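Long-range contacts in glycerate 2-kinase (Pyrococcus horikoshii, PDB 1X3L), which catalyses the magnesium-dependent transfer of phosphate from ATP to D-glycerate, giving 2-phosphoglycerate, and also accepts other nucleotides or pyrophosphate as donor: residues A286-A297 with V322-T333; I304-G315 with I428-K436. All blocks are in the same frame, centred on the assembly; numbering follows the deposited sequence. Where two conformers were deposited one is given.

Contact 1 (A286-A297 with V322-T333); sequences AYIMTTTLEGEA and VVLVFGGETTVT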
loop_
_atom_site.group_PDB
_atom_site.type_symbol
_atom_site.label_atom_id
_atom_site.label_comp_id
_atom_site.label_asym_id
_atom_site.label_seq_id
_atom_site.Cartn_x
_atom_site.Cartn_y
_atom_site.Cartn_z
ATOM N N ALA A 286 -24.582 -1.773 -2.104
ATOM C CA ALA A 286 -23.313 -1.392 -1.494
ATOM C C ALA A 286 -22.754 -0.135 -2.129
ATOM O O ALA A 286 -22.840 0.042 -3.343
ATOM C CB ALA A 286 -22.305 -2.534 -1.630
ATOM N N TYR A 287 -22.158 0.726 -1.310
ATOM C CA TYR A 287 -21.606 1.973 -1.811
ATOM C C TYR A 287 -20.243 2.273 -1.222
ATOM O O TYR A 287 -20.041 2.160 -0.011
ATOM C CB TYR A 287 -22.553 3.122 -1.484
ATOM C CG TYR A 287 -23.936 2.934 -2.048
ATOM C CD1 TYR A 287 -24.223 3.262 -3.375
ATOM C CD2 TYR A 287 -24.957 2.397 -1.262
ATOM C CE1 TYR A 287 -25.501 3.057 -3.907
ATOM C CE2 TYR A 287 -26.231 2.190 -1.780
ATOM C CZ TYR A 287 -26.498 2.521 -3.098
ATOM O OH TYR A 287 -27.769 2.329 -3.599
ATOM N N ILE A 288 -19.303 2.642 -2.087
ATOM C CA ILE A 288 -17.968 3.000 -1.638
ATOM C C ILE A 288 -18.043 4.512 -1.472
ATOM O O ILE A 288 -18.162 5.250 -2.453
ATOM C CB ILE A 288 -16.905 2.619 -2.680
ATOM C CG1 ILE A 288 -16.860 1.092 -2.828
ATOM C CG2 ILE A 288 -15.548 3.153 -2.258
ATOM C CD1 ILE A 288 -15.989 0.597 -3.968
ATOM N N MET A 289 -18.005 4.955 -0.220
ATOM C CA MET A 289 -18.112 6.369 0.119
ATOM C C MET A 289 -16.836 7.139 -0.189
ATOM O O MET A 289 -16.890 8.312 -0.562
ATOM C CB MET A 289 -18.470 6.516 1.603
ATOM C CG MET A 289 -19.686 5.693 2.020
ATOM S SD MET A 289 -21.186 6.075 1.065
ATOM C CE MET A 289 -21.719 7.598 1.866
ATOM N N THR A 290 -15.699 6.471 -0.022
ATOM C CA THR A 290 -14.402 7.073 -0.296
ATOM C C THR A 290 -13.279 6.065 -0.085
ATOM O O THR A 290 -13.459 5.040 0.575
ATOM C CB THR A 290 -14.129 8.305 0.610
ATOM O OG1 THR A 290 -12.895 8.917 0.214
ATOM C CG2 THR A 290 -14.019 7.895 2.074
ATOM N N THR A 291 -12.122 6.359 -0.658
ATOM C CA THR A 291 -10.957 5.498 -0.521
ATOM C C THR A 291 -9.787 6.357 -0.063
ATOM O O THR A 291 -8.645 5.901 -0.035
ATOM C CB THR A 291 -10.578 4.836 -1.861
ATOM O OG1 THR A 291 -10.445 5.845 -2.868
ATOM C CG2 THR A 291 -11.642 3.834 -2.281
ATOM N N THR A 292 -10.089 7.599 0.304
ATOM C CA THR A 292 -9.068 8.539 0.749
ATOM C C THR A 292 -9.431 9.214 2.072
ATOM O O THR A 292 -9.074 10.372 2.311
ATOM C CB THR A 292 -8.818 9.628 -0.321
ATOM O OG1 THR A 292 -10.037 10.333 -0.593
ATOM C CG2 THR A 292 -8.315 8.992 -1.607
ATOM N N LEU A 293 -10.150 8.491 2.925
ATOM C CA LEU A 293 -10.530 9.011 4.228
ATOM C C LEU A 293 -9.259 9.291 5.022
ATOM O O LEU A 293 -8.354 8.452 5.083
ATOM C CB LEU A 293 -11.372 7.984 4.988
ATOM C CG LEU A 293 -11.786 8.376 6.409
ATOM C CD1 LEU A 293 -12.919 9.382 6.327
ATOM C CD2 LEU A 293 -12.233 7.145 7.196
ATOM N N GLU A 294 -9.189 10.473 5.621
ATOM C CA GLU A 294 -8.046 10.868 6.434
ATOM C C GLU A 294 -8.579 11.757 7.549
ATOM O O GLU A 294 -9.638 12.363 7.401
ATOM C CB GLU A 294 -7.020 11.624 5.580
ATOM C CG GLU A 294 -6.338 10.746 4.533
ATOM C CD GLU A 294 -5.408 11.526 3.613
ATOM O OE1 GLU A 294 -5.896 12.403 2.864
ATOM O OE2 GLU A 294 -4.188 11.255 3.638
ATOM N N GLY A 295 -7.854 11.839 8.660
ATOM C CA GLY A 295 -8.312 12.658 9.770
ATOM C C GLY A 295 -8.321 11.895 11.085
ATOM O O GLY A 295 -7.856 10.758 11.155
ATOM N N GLU A 296 -8.858 12.522 12.125
ATOM C CA GLU A 296 -8.915 11.926 13.458
ATOM C C GLU A 296 -9.869 10.731 13.530
ATOM O O GLU A 296 -11.048 10.829 13.173
ATOM C CB GLU A 296 -9.337 12.990 14.482
ATOM C CG GLU A 296 -9.058 12.629 15.944
ATOM C CD GLU A 296 -7.569 12.462 16.235
ATOM O OE1 GLU A 296 -6.748 13.111 15.552
ATOM O OE2 GLU A 296 -7.219 11.695 17.153
ATOM N N ALA A 297 -9.341 9.606 14.002
ATOM C CA ALA A 297 -10.107 8.372 14.132
ATOM C C ALA A 297 -11.422 8.530 14.888
ATOM O O ALA A 297 -12.480 8.154 14.384
ATOM C CB ALA A 297 -9.249 7.301 14.809
ATOM N N VAL A 322 -28.248 -2.037 3.575
ATOM C CA VAL A 322 -27.182 -1.419 2.813
ATOM C C VAL A 322 -25.823 -1.575 3.471
ATOM O O VAL A 322 -25.723 -1.757 4.686
ATOM C CB VAL A 322 -27.511 0.080 2.597
ATOM C CG1 VAL A 322 -27.622 0.784 3.946
ATOM C CG2 VAL A 322 -26.465 0.741 1.716
ATOM N N VAL A 323 -24.785 -1.548 2.644
ATOM C CA VAL A 323 -23.407 -1.641 3.106
ATOM C C VAL A 323 -22.658 -0.419 2.584
ATOM O O VAL A 323 -22.729 -0.102 1.390
ATOM C CB VAL A 323 -22.700 -2.901 2.564
ATOM C CG1 VAL A 323 -21.211 -2.840 2.890
ATOM C CG2 VAL A 323 -23.317 -4.151 3.175
ATOM N N LEU A 324 -21.961 0.274 3.481
ATOM C CA LEU A 324 -21.184 1.450 3.103
ATOM C C LEU A 324 -19.716 1.160 3.373
ATOM O O LEU A 324 -19.370 0.578 4.399
ATOM C CB LEU A 324 -21.621 2.681 3.905
ATOM C CG LEU A 324 -22.931 3.388 3.540
ATOM C CD1 LEU A 324 -24.099 2.440 3.655
ATOM C CD2 LEU A 324 -23.126 4.569 4.464
ATOM N N VAL A 325 -18.851 1.570 2.450
ATOM C CA VAL A 325 -17.424 1.324 2.603
ATOM C C VAL A 325 -16.623 2.623 2.610
ATOM O O VAL A 325 -16.768 3.466 1.720
ATOM C CB VAL A 325 -16.906 0.402 1.471
ATOM C CG1 VAL A 325 -15.476 -0.042 1.760
ATOM C CG2 VAL A 325 -17.824 -0.815 1.332
ATOM N N PHE A 326 -15.781 2.775 3.628
ATOM C CA PHE A 326 -14.938 3.958 3.777
ATOM C C PHE A 326 -13.484 3.489 3.893
ATOM O O PHE A 326 -13.116 2.837 4.869
ATOM C CB PHE A 326 -15.293 4.723 5.058
ATOM C CG PHE A 326 -16.736 5.153 5.155
ATOM C CD1 PHE A 326 -17.114 6.450 4.827
ATOM C CD2 PHE A 326 -17.701 4.284 5.653
ATOM C CE1 PHE A 326 -18.433 6.882 5.004
ATOM C CE2 PHE A 326 -19.024 4.702 5.835
ATOM C CZ PHE A 326 -19.391 6.001 5.512
ATOM N N GLY A 327 -12.661 3.821 2.909
ATOM C CA GLY A 327 -11.270 3.415 2.959
ATOM C C GLY A 327 -10.345 4.605 3.116
ATOM O O GLY A 327 -10.713 5.741 2.788
ATOM N N GLY A 328 -9.146 4.340 3.625
ATOM C CA GLY A 328 -8.150 5.382 3.824
ATOM C C GLY A 328 -7.263 5.013 4.996
ATOM O O GLY A 328 -6.910 3.851 5.173
ATOM N N GLU A 329 -6.902 5.999 5.808
ATOM C CA GLU A 329 -6.072 5.742 6.978
ATOM C C GLU A 329 -6.235 6.911 7.942
ATOM O O GLU A 329 -5.765 8.017 7.672
ATOM C CB GLU A 329 -4.597 5.589 6.581
ATOM C CG GLU A 329 -3.716 5.034 7.708
ATOM C CD GLU A 329 -3.746 3.504 7.818
ATOM O OE1 GLU A 329 -4.800 2.885 7.581
ATOM O OE2 GLU A 329 -2.703 2.912 8.159
ATOM N N THR A 330 -6.930 6.677 9.049
ATOM C CA THR A 330 -7.143 7.732 10.031
ATOM C C THR A 330 -6.007 7.711 11.041
ATOM O O THR A 330 -5.173 6.810 11.029
ATOM C CB THR A 330 -8.471 7.554 10.792
ATOM O OG1 THR A 330 -8.450 6.310 11.508
ATOM C CG2 THR A 330 -9.650 7.580 9.824
ATOM N N THR A 331 -5.984 8.700 11.922
ATOM C CA THR A 331 -4.934 8.773 12.923
ATOM C C THR A 331 -5.471 9.192 14.284
ATOM O O THR A 331 -6.533 9.808 14.393
ATOM C CB THR A 331 -3.836 9.782 12.507
ATOM O OG1 THR A 331 -4.438 11.051 12.224
ATOM C CG2 THR A 331 -3.097 9.300 11.276
ATOM N N VAL A 332 -4.725 8.849 15.323
ATOM C CA VAL A 332 -5.100 9.213 16.672
ATOM C C VAL A 332 -4.063 10.210 17.181
ATOM O O VAL A 332 -2.863 9.927 17.195
ATOM C CB VAL A 332 -5.136 7.984 17.602
ATOM C CG1 VAL A 332 -5.548 8.407 19.011
ATOM C CG2 VAL A 332 -6.111 6.947 17.052
ATOM N N THR A 333 -4.534 11.386 17.572
ATOM C CA THR A 333 -3.659 12.427 18.091
ATOM C C THR A 333 -3.526 12.228 19.593
ATOM O O THR A 333 -4.501 12.368 20.333
ATOM C CB THR A 333 -4.243 13.822 17.823
ATOM O OG1 THR A 333 -4.423 13.997 16.414
ATOM C CG2 THR A 333 -3.310 14.907 18.354
HETATM O O HOH W 1 -5.172 10.658 8.801
HETATM O O HOH W 2 -5.506 13.490 13.077
#
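Tyr287 and Val323 begin a ladder of backbone hydrogen bonds joining edge strand 286-290 to strand 322-328, the parallel strands of a beta-alpha-beta crossover. Tyr287 N gives to Val323 O, Tyr287 O receives Val325 N, and Met289 N reaches Val325 O at 2.7 Å. Across two beta bulges the pairing continues: Thr290 O takes Gly327 N, Gly327 O takes Leu293 N, Leu293 O takes Glu329 N, Gly295 O takes Thr331 N, and Thr331 O takes Ala297 N as the helix begins. Glycine suits position 328, since a CB there would collide with Leu293 O. An ST turn ties down the corner, with Thr290 OG1 accepting from Thr292 N at 3.1 Å. At the first bulge Met289 lies alongside Phe326, its CG over one ring face, 3.7 Å from the centroid. A water spans Gly295 N and Glu329 O, satisfying both.

Glu296, the N-cap residue of helix 297-314, has CG anti to its own N (chi1 -163°), and a bend at chi2 brings its carboxylate to Thr333. OE1 meets Thr333 OG1 at 2.6 Å, while the syn lone pair of OE2 takes Thr333 N at 2.7 Å, nearly straight (170°). An alanine here removes the carboxylate that both Thr333 N and Thr333 OG1 bond to, and would probably leave this end of the pairing freer to move. A second water, 2.8 Å from Glu296 OE1, also bonds Thr331 OG1.

Contact 2 (I304-G315 with I428-K436); sequences IGSIVQEIAERG and IVIAIVTSK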
loop_
_atom_site.group_PDB
_atom_site.type_symbol
_atom_site.label_atom_id
_atom_site.label_comp_id
_atom_site.label_asym_id
_atom_site.label_seq_id
_atom_site.Cartn_x
_atom_site.Cartn_y
_atom_site.Cartn_z
ATOM N N ILE A 304 -19.248 8.493 10.579
ATOM C CA ILE A 304 -19.801 7.287 9.969
ATOM C C ILE A 304 -21.036 6.880 10.776
ATOM O O ILE A 304 -22.059 6.469 10.218
ATOM C CB ILE A 304 -18.756 6.148 9.956
ATOM C CG1 ILE A 304 -17.644 6.495 8.960
ATOM C CG2 ILE A 304 -19.415 4.829 9.583
ATOM C CD1 ILE A 304 -16.407 5.606 9.037
ATOM N N GLY A 305 -20.942 7.030 12.095
ATOM C CA GLY A 305 -22.067 6.707 12.951
ATOM C C GLY A 305 -23.269 7.600 12.663
ATOM O O GLY A 305 -24.407 7.136 12.720
ATOM N N SER A 306 -23.027 8.872 12.345
ATOM C CA SER A 306 -24.125 9.805 12.058
ATOM C C SER A 306 -24.854 9.426 10.770
ATOM O O SER A 306 -26.065 9.615 10.657
ATOM C CB SER A 306 -23.616 11.248 11.944
ATOM O OG SER A 306 -22.857 11.447 10.765
ATOM N N ILE A 307 -24.117 8.901 9.795
ATOM C CA ILE A 307 -24.736 8.490 8.542
ATOM C C ILE A 307 -25.552 7.218 8.792
ATOM O O ILE A 307 -26.650 7.060 8.260
ATOM C CB ILE A 307 -23.674 8.240 7.449
ATOM C CG1 ILE A 307 -22.982 9.563 7.092
ATOM C CG2 ILE A 307 -24.330 7.625 6.211
ATOM C CD1 ILE A 307 -21.838 9.409 6.110
ATOM N N VAL A 308 -25.014 6.316 9.610
ATOM C CA VAL A 308 -25.723 5.085 9.939
ATOM C C VAL A 308 -27.033 5.431 10.638
ATOM O O VAL A 308 -28.046 4.781 10.405
ATOM C CB VAL A 308 -24.884 4.171 10.846
ATOM C CG1 VAL A 308 -25.759 3.065 11.433
ATOM C CG2 VAL A 308 -23.760 3.559 10.044
ATOM N N GLN A 309 -27.007 6.456 11.489
ATOM C CA GLN A 309 -28.207 6.901 12.198
ATOM C C GLN A 309 -29.292 7.352 11.219
ATOM O O GLN A 309 -30.454 6.965 11.336
ATOM C CB GLN A 309 -27.903 8.089 13.109
ATOM C CG GLN A 309 -27.263 7.779 14.430
ATOM C CD GLN A 309 -27.162 9.023 15.301
ATOM O OE1 GLN A 309 -26.439 9.970 14.977
ATOM N NE2 GLN A 309 -27.902 9.033 16.403
ATOM N N GLU A 310 -28.898 8.195 10.272
ATOM C CA GLU A 310 -29.814 8.737 9.275
ATOM C C GLU A 310 -30.458 7.616 8.454
ATOM O O GLU A 310 -31.660 7.633 8.198
ATOM C CB GLU A 310 -29.054 9.701 8.359
ATOM C CG GLU A 310 -29.922 10.654 7.549
ATOM C CD GLU A 310 -30.627 11.701 8.407
ATOM O OE1 GLU A 310 -30.188 11.952 9.555
ATOM O OE2 GLU A 310 -31.621 12.286 7.922
ATOM N N ILE A 311 -29.646 6.646 8.050
ATOM C CA ILE A 311 -30.119 5.512 7.259
ATOM C C ILE A 311 -31.152 4.678 8.024
ATOM O O ILE A 311 -32.221 4.363 7.500
ATOM C CB ILE A 311 -28.921 4.604 6.837
ATOM C CG1 ILE A 311 -28.050 5.347 5.814
ATOM C CG2 ILE A 311 -29.424 3.267 6.264
ATOM C CD1 ILE A 311 -26.813 4.589 5.388
ATOM N N ALA A 312 -30.836 4.328 9.266
ATOM C CA ALA A 312 -31.742 3.522 10.076
ATOM C C ALA A 312 -32.986 4.299 10.496
ATOM O O ALA A 312 -34.061 3.725 10.683
ATOM C CB ALA A 312 -31.014 3.008 11.314
ATOM N N GLU A 313 -32.842 5.612 10.623
ATOM C CA GLU A 313 -33.943 6.454 11.061
ATOM C C GLU A 313 -34.872 6.951 9.953
ATOM O O GLU A 313 -36.089 6.954 10.130
ATOM C CB GLU A 313 -33.386 7.658 11.827
ATOM C CG GLU A 313 -34.427 8.507 12.540
ATOM C CD GLU A 313 -35.041 7.792 13.731
ATOM O OE1 GLU A 313 -34.271 7.268 14.569
ATOM O OE2 GLU A 313 -36.287 7.757 13.833
ATOM N N ARG A 314 -34.306 7.358 8.819
ATOM C CA ARG A 314 -35.105 7.905 7.721
ATOM C C ARG A 314 -34.918 7.267 6.348
ATOM O O ARG A 314 -35.525 7.713 5.374
ATOM C CB ARG A 314 -34.824 9.402 7.598
ATOM C CG ARG A 314 -35.086 10.199 8.864
ATOM C CD ARG A 314 -34.257 11.472 8.874
ATOM N NE ARG A 314 -34.555 12.342 10.013
ATOM C CZ ARG A 314 -35.641 13.102 10.107
ATOM N NH1 ARG A 314 -36.537 13.104 9.128
ATOM N NH2 ARG A 314 -35.824 13.866 11.175
ATOM N N GLY A 315 -34.078 6.244 6.253
ATOM C CA GLY A 315 -33.865 5.601 4.970
ATOM C C GLY A 315 -33.140 6.469 3.950
ATOM O O GLY A 315 -33.348 6.321 2.749
ATOM N N ILE A 428 -9.911 0.055 6.221
ATOM C CA ILE A 428 -11.261 0.087 5.685
ATOM C C ILE A 428 -12.290 0.005 6.800
ATOM O O ILE A 428 -12.109 -0.733 7.777
ATOM C CB ILE A 428 -11.525 -1.094 4.734
ATOM C CG1 ILE A 428 -10.524 -1.073 3.581
ATOM C CG2 ILE A 428 -12.966 -1.033 4.222
ATOM C CD1 ILE A 428 -10.577 -2.310 2.690
ATOM N N VAL A 429 -13.360 0.778 6.649
ATOM C CA VAL A 429 -14.450 0.771 7.601
ATOM C C VAL A 429 -15.666 0.262 6.844
ATOM O O VAL A 429 -16.014 0.794 5.791
ATOM C CB VAL A 429 -14.792 2.180 8.129
ATOM C CG1 VAL A 429 -15.914 2.075 9.150
ATOM C CG2 VAL A 429 -13.560 2.833 8.763
ATOM N N ILE A 430 -16.301 -0.777 7.362
ATOM C CA ILE A 430 -17.488 -1.300 6.709
ATOM C C ILE A 430 -18.674 -1.030 7.626
ATOM O O ILE A 430 -18.653 -1.422 8.792
ATOM C CB ILE A 430 -17.380 -2.817 6.470
ATOM C CG1 ILE A 430 -16.142 -3.134 5.623
ATOM C CG2 ILE A 430 -18.638 -3.321 5.770
ATOM C CD1 ILE A 430 -15.925 -4.645 5.388
ATOM N N ALA A 431 -19.691 -0.341 7.114
ATOM C CA ALA A 431 -20.882 -0.056 7.909
ATOM C C ALA A 431 -22.065 -0.804 7.302
ATOM O O ALA A 431 -22.376 -0.650 6.119
ATOM C CB ALA A 431 -21.160 1.451 7.936
ATOM N N ILE A 432 -22.726 -1.621 8.111
ATOM C CA ILE A 432 -23.854 -2.398 7.623
ATOM C C ILE A 432 -25.145 -2.037 8.338
ATOM O O ILE A 432 -25.181 -1.957 9.562
ATOM C CB ILE A 432 -23.613 -3.914 7.824
ATOM C CG1 ILE A 432 -22.294 -4.329 7.170
ATOM C CG2 ILE A 432 -24.782 -4.706 7.247
ATOM C CD1 ILE A 432 -21.857 -5.738 7.522
ATOM N N VAL A 433 -26.200 -1.795 7.566
ATOM C CA VAL A 433 -27.511 -1.511 8.145
ATOM C C VAL A 433 -28.453 -2.514 7.484
ATOM O O VAL A 433 -28.643 -2.497 6.271
ATOM C CB VAL A 433 -27.992 -0.080 7.852
ATOM C CG1 VAL A 433 -29.313 0.173 8.572
ATOM C CG2 VAL A 433 -26.948 0.931 8.307
ATOM N N THR A 434 -29.025 -3.407 8.282
ATOM C CA THR A 434 -29.910 -4.427 7.740
ATOM C C THR A 434 -31.381 -4.042 7.781
ATOM O O THR A 434 -32.192 -4.596 7.045
ATOM C CB THR A 434 -29.724 -5.758 8.488
ATOM O OG1 THR A 434 -29.894 -5.542 9.894
ATOM C CG2 THR A 434 -28.329 -6.316 8.242
ATOM N N SER A 435 -31.730 -3.081 8.625
ATOM C CA SER A 435 -33.124 -2.679 8.736
ATOM C C SER A 435 -33.269 -1.332 9.428
ATOM O O SER A 435 -32.381 -0.913 10.171
ATOM C CB SER A 435 -33.894 -3.749 9.516
ATOM O OG SER A 435 -35.259 -3.408 9.645
ATOM N N LYS A 436 -34.389 -0.655 9.178
ATOM C CA LYS A 436 -34.660 0.641 9.795
ATOM C C LYS A 436 -35.228 0.449 11.201
ATOM O O LYS A 436 -35.699 -0.672 11.494
ATOM C CB LYS A 436 -35.659 1.436 8.951
ATOM C CG LYS A 436 -35.139 1.854 7.587
ATOM C CD LYS A 436 -36.215 2.555 6.766
ATOM C CE LYS A 436 -36.714 3.815 7.456
ATOM N NZ LYS A 436 -37.737 4.528 6.642
#
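Layered alpha/beta packing of a crossover helix on its sheet brings Ile304, Val308 and Ile311 of helix 304-314 against Val429, Ala431 and Val433 of strand 428-435. The two axes run in nearly the same direction, 13° apart with a closest approach of 9.2 Å, so successive turns of the helix meet alternate residues of the strand. Branched aliphatic residues suit such an interface, which no hydrogen bond crosses.

Ile304 reaches tip to tip toward Val429, its CD1 3.6 Å from Val429 CG1. The small Ala431 lets the helix settle, its CB meeting both Ile304 CG2 and Val308 CG2, the latter at 4.0 Å. Val308 passes alongside Val433, its CG1 4.0 Å from Val433 CG2, and Val433 also receives Ile311, whose CG2, anti to the backbone N, comes within 3.9 Å of Val433 CG1. Pro320 touches Ile311, Val433 and Lys436, lining this end of the packing.

At the end of the helix the backbones draw together, with Ala312 CA 4.1 Å from Lys436 CA, an approach that the short alanine side chain suits. Gly315, with positive phi, leads the chain out of the helix. Lys436 lays its methylene chain along this last turn; its ammonium could be favoured by the negative end of the helix dipole, although it makes no hydrogen bond there. Lys436 CB lies 3.3 Å from Ala312 O, and Lys436 CE is 3.8 Å from Gly315 N.

How the contacts relate
Contacts 1 and 2, whose centres lie 14 Å apart, meet in one mixed sheet: strand 322-328 of contact 1 is flanked by strand 427-435 of contact 2, running antiparallel to it. Their seam is backbone bonding, with Val322 N 2.8 Å from Val433 O and Val429 N 2.7 Å from Phe326 O. Helix 297-314 links the two strands of contact 1 in sequence and supplies one side of contact 2; Ile307 CG2 packs at 3.7 Å on Leu324 CD2. Contact 2 lies away from the annotated site, whereas the Glu329 side chain of contact 1, hydrogen-bonded to Ser427, is about 12 Å from that of Lys58, a substrate-binding residue inferred by similarity.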